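Hypothetical protein Atu2327 (Agrobacterium tumefaciens, PDB 2O8I) is of unproven function but probably decarboxylates the ureidoimidazoline intermediate (OHCU) of urate breakdown to give allantoin. Local coordinates at residues V2-F7 / I21-Y26. Numbering follows the deposited sequence.
Sequences VTREEF and IAERAY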
ATOM      1  N   VAL A   2      -2.403  -5.561 -25.913  1.00 28.23           N
ATOM      2  CA  VAL A   2      -1.739  -5.270 -24.650  1.00 26.78           C
ATOM      3  C   VAL A   2      -0.264  -5.707 -24.648  1.00 26.60           C
ATOM      4  O   VAL A   2       0.018  -6.889 -24.605  1.00 26.50           O
ATOM      5  CB  VAL A   2      -2.513  -5.933 -23.478  1.00 26.22           C
ATOM      6  CG1 VAL A   2      -1.892  -5.611 -22.167  1.00 24.60           C
ATOM      7  CG2 VAL A   2      -3.959  -5.492 -23.512  1.00 24.62           C
ATOM      8  N   THR A   3       0.675  -4.765 -24.687  1.00 26.68           N
ATOM      9  CA  THR A   3       2.090  -5.122 -24.603  1.00 27.04           C
ATOM     10  C   THR A   3       2.458  -5.679 -23.245  1.00 28.49           C
ATOM     11  O   THR A   3       1.691  -5.587 -22.289  1.00 29.52           O
ATOM     12  CB  THR A   3       3.006  -3.951 -24.815  1.00 26.70           C
ATOM     13  OG1 THR A   3       2.884  -3.100 -23.699  1.00 29.18           O
ATOM     14  CG2 THR A   3       2.681  -3.176 -26.072  1.00 23.74           C
ATOM     15  N   ARG A   4       3.647  -6.266 -23.147  1.00 29.82           N
ATOM     16  CA  ARG A   4       4.123  -6.876 -21.897  1.00 30.34           C
ATOM     17  C   ARG A   4       4.291  -5.827 -20.813  1.00 30.82           C
ATOM     18  O   ARG A   4       3.949  -6.040 -19.666  1.00 31.95           O
ATOM     19  CB  ARG A   4       5.497  -7.482 -22.144  1.00 30.68           C
ATOM     20  CG  ARG A   4       5.932  -8.499 -21.153  1.00 32.45           C
ATOM     21  CD  ARG A   4       7.477  -8.620 -21.099  1.00 36.09           C
ATOM     22  NE  ARG A   4       7.834  -9.560 -20.044  1.00 33.74           N
ATOM     23  CZ  ARG A   4       7.628 -10.861 -20.137  1.00 35.60           C
ATOM     24  NH1 ARG A   4       7.117 -11.374 -21.260  1.00 33.73           N
ATOM     25  NH2 ARG A   4       7.913 -11.644 -19.098  1.00 35.33           N
ATOM     26  N   GLU A   5       4.848  -4.698 -21.206  1.00 31.31           N
ATOM     27  CA  GLU A   5       5.261  -3.664 -20.328  1.00 32.09           C
ATOM     28  C   GLU A   5       4.004  -3.145 -19.688  1.00 31.55           C
ATOM     29  O   GLU A   5       3.963  -2.857 -18.494  1.00 31.78           O
ATOM     30  CB  GLU A   5       5.934  -2.567 -21.143  1.00 32.97           C
ATOM     31  CG  GLU A   5       6.685  -1.580 -20.309  1.00 39.35           C
ATOM     32  CD  GLU A   5       6.306  -0.123 -20.632  1.00 46.51           C
ATOM     33  OE1 GLU A   5       6.697   0.320 -21.748  1.00 46.48           O
ATOM     34  OE2 GLU A   5       5.631   0.559 -19.777  1.00 47.35           O
ATOM     35  N   GLU A   6       2.965  -3.075 -20.490  1.00 30.43           N
ATOM     36  CA  GLU A   6       1.742  -2.534 -20.040  1.00 29.82           C
ATOM     37  C   GLU A   6       0.981  -3.512 -19.127  1.00 28.60           C
ATOM     38  O   GLU A   6       0.558  -3.157 -18.029  1.00 29.72           O
ATOM     39  CB  GLU A   6       0.939  -2.055 -21.235  1.00 30.01           C
ATOM     40  CG  GLU A   6      -0.525  -1.937 -20.912  1.00 33.44           C
ATOM     41  CD  GLU A   6      -1.436  -1.683 -22.123  1.00 39.85           C
ATOM     42  OE1 GLU A   6      -0.965  -1.646 -23.366  1.00 38.82           O
ATOM     43  OE2 GLU A   6      -2.651  -1.553 -21.746  1.00 37.21           O
ATOM     44  N   PHE A   7       0.838  -4.745 -19.540  1.00 27.12           N
ATOM     45  CA  PHE A   7       0.272  -5.764 -18.662  1.00 26.30           C
ATOM     46  C   PHE A   7       0.923  -5.867 -17.289  1.00 27.13           C
ATOM     47  O   PHE A   7       0.251  -5.993 -16.281  1.00 27.75           O
ATOM     48  CB  PHE A   7       0.385  -7.108 -19.342  1.00 25.15           C
ATOM     49  CG  PHE A   7      -0.358  -8.222 -18.672  1.00 22.19           C
ATOM     50  CD1 PHE A   7      -1.648  -8.561 -19.086  1.00 21.03           C
ATOM     51  CD2 PHE A   7       0.266  -9.012 -17.720  1.00 20.26           C
ATOM     52  CE1 PHE A   7      -2.340  -9.641 -18.510  1.00 20.26           C
ATOM     53  CE2 PHE A   7      -0.407 -10.125 -17.132  1.00 20.38           C
ATOM     54  CZ  PHE A   7      -1.722 -10.420 -17.511  1.00 21.64           C
ATOM     55  N   ILE A  21       4.514 -12.615 -10.854  1.00 37.56           N
ATOM     56  CA  ILE A  21       3.184 -13.223 -11.094  1.00 37.33           C
ATOM     57  C   ILE A  21       2.648 -12.758 -12.451  1.00 38.31           C
ATOM     58  O   ILE A  21       2.198 -13.585 -13.265  1.00 38.38           O
ATOM     59  CB  ILE A  21       2.159 -12.912  -9.977  1.00 37.08           C
ATOM     60  CG1 ILE A  21       2.606 -13.507  -8.647  1.00 36.84           C
ATOM     61  CG2 ILE A  21       0.789 -13.478 -10.294  1.00 35.68           C
ATOM     62  CD1 ILE A  21       2.499 -15.010  -8.598  1.00 39.56           C
ATOM     63  N   ALA A  22       2.760 -11.447 -12.712  1.00 38.79           N
ATOM     64  CA  ALA A  22       2.208 -10.837 -13.913  1.00 38.78           C
ATOM     65  C   ALA A  22       3.075 -11.149 -15.116  1.00 39.57           C
ATOM     66  O   ALA A  22       2.523 -11.348 -16.188  1.00 40.89           O
ATOM     67  CB  ALA A  22       2.038  -9.334 -13.732  1.00 37.62           C
ATOM     68  N   GLU A  23       4.405 -11.174 -14.955  1.00 39.78           N
ATOM     69  CA  GLU A  23       5.344 -11.556 -16.035  1.00 40.68           C
ATOM     70  C   GLU A  23       5.004 -12.962 -16.558  1.00 40.35           C
ATOM     71  O   GLU A  23       4.809 -13.166 -17.762  1.00 41.60           O
ATOM     72  CB  GLU A  23       6.784 -11.639 -15.534  1.00 41.74           C
ATOM     73  CG  GLU A  23       7.349 -10.449 -14.815  1.00 44.43           C
ATOM     74  CD  GLU A  23       8.086  -9.542 -15.754  1.00 52.98           C
ATOM     75  OE1 GLU A  23       8.284  -9.954 -16.944  1.00 56.54           O
ATOM     76  OE2 GLU A  23       8.463  -8.408 -15.321  1.00 56.90           O
ATOM     77  N   ARG A  24       4.926 -13.936 -15.659  1.00 39.01           N
ATOM     78  CA  ARG A  24       4.636 -15.296 -16.070  1.00 38.18           C
ATOM     79  C   ARG A  24       3.263 -15.412 -16.665  1.00 37.92           C
ATOM     80  O   ARG A  24       3.091 -16.121 -17.668  1.00 39.58           O
ATOM     81  CB  ARG A  24       4.740 -16.252 -14.908  1.00 38.20           C
ATOM     82  CG  ARG A  24       6.136 -16.343 -14.382  1.00 38.14           C
ATOM     83  CD  ARG A  24       6.194 -17.352 -13.262  1.00 38.72           C
ATOM     84  NE  ARG A  24       7.512 -17.262 -12.665  1.00 38.16           N
ATOM     85  CZ  ARG A  24       7.830 -17.775 -11.485  1.00 37.14           C
ATOM     86  NH1 ARG A  24       6.898 -18.392 -10.756  1.00 35.16           N
ATOM     87  NH2 ARG A  24       9.082 -17.633 -11.034  1.00 32.75           N
ATOM     88  N   ALA A  25       2.268 -14.741 -16.073  1.00 36.87           N
ATOM     89  CA  ALA A  25       0.919 -14.746 -16.680  1.00 34.67           C
ATOM     90  C   ALA A  25       0.990 -14.235 -18.118  1.00 33.25           C
ATOM     91  O   ALA A  25       0.238 -14.714 -18.973  1.00 32.41           O
ATOM     92  CB  ALA A  25      -0.059 -13.924 -15.887  1.00 33.27           C
ATOM     93  N   TYR A  26       1.877 -13.267 -18.370  1.00 31.21           N
ATOM     94  CA  TYR A  26       1.943 -12.690 -19.689  1.00 31.18           C
ATOM     95  C   TYR A  26       2.511 -13.712 -20.680  1.00 32.43           C
ATOM     96  O   TYR A  26       2.014 -13.837 -21.816  1.00 32.11           O
ATOM     97  CB  TYR A  26       2.732 -11.366 -19.730  1.00 29.72           C
ATOM     98  CG  TYR A  26       2.518 -10.639 -21.069  1.00 28.93           C
ATOM     99  CD1 TYR A  26       3.328 -10.923 -22.200  1.00 28.35           C
ATOM    100  CD2 TYR A  26       1.483  -9.728 -21.233  1.00 25.96           C
ATOM    101  CE1 TYR A  26       3.130 -10.281 -23.411  1.00 26.79           C
ATOM    102  CE2 TYR A  26       1.267  -9.080 -22.475  1.00 26.20           C
ATOM    103  CZ  TYR A  26       2.093  -9.364 -23.547  1.00 26.92           C
ATOM    104  OH  TYR A  26       1.909  -8.722 -24.752  1.00 26.15           O
TER
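V2 enters the contact through its backbone: its carbonyl O accepts a hydrogen bond of 2.6 Å from Y26 OH, the hydroxyl lying in the carbonyl plane. A long tyrosine suits this place because, with CG anti to the backbone N (chi1 -168°), its ring spans from helix 19-27 to the residues leading into helix 4-11 and still carries a donor at its tip. T3 is the N-cap of that helix; its OG1 accepts from E6 N at 3.2 Å, and threonine suits the N-cap because its hydroxyl caps a first-turn amide that has no carbonyl of an earlier helix residue to pair with. The two backbones come nearest at R4 and Y26. R4 CA sits 3.6 Å from the centroid of the Y26 ring, almost straight above its centre, a CH-pi contact, while R4 CG passes over the ring at Y26 CD1. The arginine then runs extended as far as NE, across the tyrosine to E23, where NH2 reaches E23 OE1 at 2.8 Å in a salt bridge. The carboxylate oxygen uses its anti lone pair and lies at the edge of the guanidinium; NE adds a weak bond to the same oxygen. R4 NH1 pairs with D27, so two acids share this one charge, a place that suits arginine, whose guanidinium has donors pointing several ways. F7, buried, points toward the other helix. Its CB lies 3.4 Å from Y26 CD2, and the edge of the tyrosine ring is turned to the phenylalanine face, offset, with planes 65° apart. Beyond, F7 CE2 meets A25 CB at 4.0 Å and edges up to A22 O; the small alanines let the flat ring come close to the helix backbone. A hydrogen bond, a salt bridge and aromatic packing thus join helices 4-11 and 19-27 near the N-terminus, with F11 edge-to-face against F7, and A25 resting on L44 and Q47 of helix 37-50.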